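Local coordinates for putative cell adhesion protein (PDB 3LIU) that probably serves as a fimbrillin, a subunit that assembles into the adhesive pili of a gut bacterium, at residues T65-S68 against D69-D73; T135-A138 against N139-N142. All coordinates share one frame; numbering follows the deposited sequence. Where two conformers were deposited one is given.

Overall arrangement
Two local chain reversals of the FimA-like part of the protein are described, both belonging to its beta-rich, transthyretin-clan architecture. Interaction 1 comes first along the chain and closes the hairpin of strands 57-66 and 71-80; interaction 2 follows later, where strand 127-136 gives way to strand 141-144. Their centres lie 22 Å apart and their nearest atoms about 10 Å, so they do not touch. Strand 16-24 ties them together: it pairs antiparallel with strand 71-80 and parallel with strand 141-144. Interaction 1 is a surface turn and interaction 2 a partly buried corner, yet each returns the chain to a partner of strand 16-24, which thus gathers segments distant in sequence.

Interaction 1 (T65-S68 against D69-D73)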
# COMPACT_ATOMS: atom_id res chain seq x y z
N THR A 65 -0.74 23.20 7.26
CA THR A 65 -0.23 24.49 6.80
C THR A 65 1.22 24.33 6.33
O THR A 65 2.06 23.70 6.98
CB THR A 65 -0.36 25.59 7.87
OG1 THR A 65 0.24 25.15 9.09
CG2 THR A 65 -1.85 25.93 8.14
N PRO A 66 1.53 24.88 5.14
CA PRO A 66 2.88 24.71 4.61
C PRO A 66 3.89 25.59 5.30
O PRO A 66 3.58 26.67 5.76
CB PRO A 66 2.74 25.13 3.14
CG PRO A 66 1.65 26.11 3.18
CD PRO A 66 0.67 25.59 4.18
N ASN A 67 5.11 25.11 5.38
CA ASN A 67 6.15 25.83 6.07
C ASN A 67 7.40 25.92 5.17
O ASN A 67 7.64 25.04 4.33
CB ASN A 67 6.44 25.15 7.40
CG ASN A 67 7.02 26.08 8.40
OD1 ASN A 67 8.06 26.67 8.16
ND2 ASN A 67 6.34 26.23 9.54
N SER A 68 8.15 27.01 5.32
CA SER A 68 9.30 27.34 4.47
C SER A 68 10.38 26.27 4.50
O SER A 68 11.07 26.04 3.51
CB SER A 68 9.94 28.66 4.91
OG SER A 68 8.97 29.58 5.39
N ASP A 69 10.53 25.62 5.65
CA ASP A 69 11.54 24.59 5.82
C ASP A 69 11.13 23.20 5.31
O ASP A 69 11.76 22.21 5.64
CB ASP A 69 11.95 24.52 7.31
CG ASP A 69 10.77 24.18 8.23
OD1 ASP A 69 9.70 23.80 7.71
OD2 ASP A 69 10.94 24.28 9.47
N GLY A 70 10.07 23.12 4.50
CA GLY A 70 9.56 21.81 4.06
C GLY A 70 8.88 20.93 5.12
O GLY A 70 8.76 19.71 4.94
N THR A 71 8.47 21.52 6.23
CA THR A 71 7.60 20.83 7.20
C THR A 71 6.19 21.37 7.02
O THR A 71 5.99 22.42 6.39
CB THR A 71 8.03 21.09 8.65
OG1 THR A 71 7.92 22.49 8.96
CG2 THR A 71 9.44 20.65 8.86
N LYS A 72 5.20 20.65 7.55
CA LYS A 72 3.85 21.18 7.60
C LYS A 72 3.36 21.10 9.02
O LYS A 72 3.78 20.21 9.76
CB LYS A 72 2.94 20.39 6.69
CG LYS A 72 3.37 20.43 5.23
CD LYS A 72 2.25 20.02 4.34
CE LYS A 72 1.97 21.07 3.31
NZ LYS A 72 0.80 20.65 2.50
N ASP A 73 2.47 22.02 9.40
CA ASP A 73 2.04 22.20 10.79
C ASP A 73 0.54 22.03 10.91
O ASP A 73 -0.21 22.28 9.95
CB ASP A 73 2.41 23.64 11.26
CG ASP A 73 3.92 23.91 11.18
OD1 ASP A 73 4.70 23.00 11.54
OD2 ASP A 73 4.34 25.00 10.70
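The amide of Asn67 meets two carboxylates: its NH2 faces Asp73, and its OD1 lies beside Asp69 OD1, two acceptors that do not bond, the planes 27° apart. Asn67 ND2 donates to Asp73 OD2 at 2.6 Å, onto the syn lone pair. That acceptor lies in the amide plane, although the carboxylate itself stands nearly perpendicular to it. With CG trans to the backbone N (chi1 -155°), the amide reaches across the hairpin. Asparagine suits the place because it offers an N-H to one acid; an alanine here would lose that donor and is likely to let the Asp73 carboxylate turn more freely.

The other acid is held by Thr71. Asp69 OD1 accepts from Thr71 OG1 at 2.5 Å and from Thr71 N at 3.0 Å, the latter closing an Asx turn. Gly70 N bonds to Asn67 O in the type I turn between them, and Gly70 has a positive phi, which favours glycine. Asp73 O takes Thr65 N at 2.9 Å, almost straight, and, less certainly, Thr65 OG1 in one of its two conformers. Thr65 and Asp73 point to one face of the hairpin, Pro66 and Lys72 to the opposite one, where Lys72 CE lies 4.1 Å from Pro66 CB and NZ goes on to Val43 O. The hairpin joins strands 57-66 and 71-80, while strand 16-24 flanks the latter, Ile23 pairing with Lys72 and Ala22 touching Asp73.

Interaction 2 (T135-A138 against N139-N142); sequences TLVA and NTTN
Asn142 lays its amide alongside the backbone of Val137 and its CB against Leu136, whose CD2 lies 3.8 Å away. The two ends of the amide grip a single residue: Val137 N donates to Asn142 OD1 at 2.9 Å, nearly straight at 176°, and Asn142 ND2 donates to Val137 O at 3.0 Å. The first donor is tilted 24° from the carbonyl plane of OD1; ND2 meets a lone pair of Val137 O in the carbonyl plane, and that oxygen lies close to the plane of the Asn142 amide. Turning CG away from its own carbonyl carbon (chi1 -66°) sets the amide facing Val137, and the paired bonds fix which end is oxygen.

Round the corner, Thr140 brings its methyl rather than its hydroxyl inward: CG2 sits 3.4 Å from Val137 O and 3.8 Å from Val137 CG1. A branched threonine suits this place, since its methyl can pack on valine. Asn139 makes the reversal with phi and psi both positive, a conformation asparagine tolerates better than most residues, and pairs through its backbone with Lys16. Leu136 packs against Leu19 and Ala84. Asn142 ND2 also bonds to Gln18 O, so this buried amide links strand 16-24 to the corner. The chemistry implies that one side chain acts as a backbone partner would, meeting both the N-H and the C=O of Val137 just where strand 127-136 ends.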
# COMPACT_ATOMS: atom_id res chain seq x y z
N THR A 135 4.68 14.35 27.61
CA THR A 135 4.01 14.97 28.76
C THR A 135 3.66 16.41 28.42
O THR A 135 4.54 17.25 28.19
CB THR A 135 4.86 14.87 30.03
OG1 THR A 135 5.10 13.48 30.26
CG2 THR A 135 4.13 15.50 31.27
N LEU A 136 2.36 16.67 28.34
CA LEU A 136 1.86 18.00 28.00
C LEU A 136 1.82 18.85 29.27
O LEU A 136 1.30 18.42 30.29
CB LEU A 136 0.46 17.90 27.34
CG LEU A 136 0.38 17.06 26.04
CD1 LEU A 136 -1.07 16.66 25.65
CD2 LEU A 136 1.08 17.75 24.87
N VAL A 137 2.39 20.04 29.20
CA VAL A 137 2.47 20.96 30.34
C VAL A 137 1.24 21.85 30.35
O VAL A 137 0.80 22.34 29.30
CB VAL A 137 3.76 21.80 30.27
CG1 VAL A 137 3.80 22.86 31.36
CG2 VAL A 137 4.95 20.88 30.40
N ALA A 138 0.67 22.01 31.52
CA ALA A 138 -0.57 22.79 31.68
C ALA A 138 -0.35 24.28 31.41
O ALA A 138 0.75 24.80 31.60
CB ALA A 138 -1.17 22.58 33.07
N ASN A 139 -1.40 24.92 30.90
CA ASN A 139 -1.43 26.37 30.74
C ASN A 139 -0.30 26.91 29.90
O ASN A 139 0.32 27.89 30.26
CB ASN A 139 -1.41 27.04 32.11
CG ASN A 139 -2.55 26.58 32.98
OD1 ASN A 139 -3.68 26.44 32.51
ND2 ASN A 139 -2.27 26.30 34.24
N THR A 140 -0.02 26.25 28.77
CA THR A 140 1.03 26.71 27.88
C THR A 140 0.90 26.04 26.54
O THR A 140 0.23 25.03 26.42
CB THR A 140 2.44 26.41 28.45
OG1 THR A 140 3.39 27.13 27.67
CG2 THR A 140 2.78 24.94 28.40
N THR A 141 1.58 26.59 25.53
CA THR A 141 1.63 25.97 24.23
C THR A 141 2.68 24.82 24.18
O THR A 141 3.88 25.05 24.34
CB THR A 141 1.87 27.01 23.11
OG1 THR A 141 0.79 27.94 23.09
CG2 THR A 141 1.94 26.31 21.73
N ASN A 142 2.21 23.59 23.98
CA ASN A 142 3.12 22.45 23.79
C ASN A 142 3.37 22.23 22.31
O ASN A 142 2.42 22.17 21.51
CB ASN A 142 2.56 21.17 24.39
CG ASN A 142 2.47 21.23 25.89
OD1 ASN A 142 3.41 20.86 26.59
ND2 ASN A 142 1.34 21.70 26.38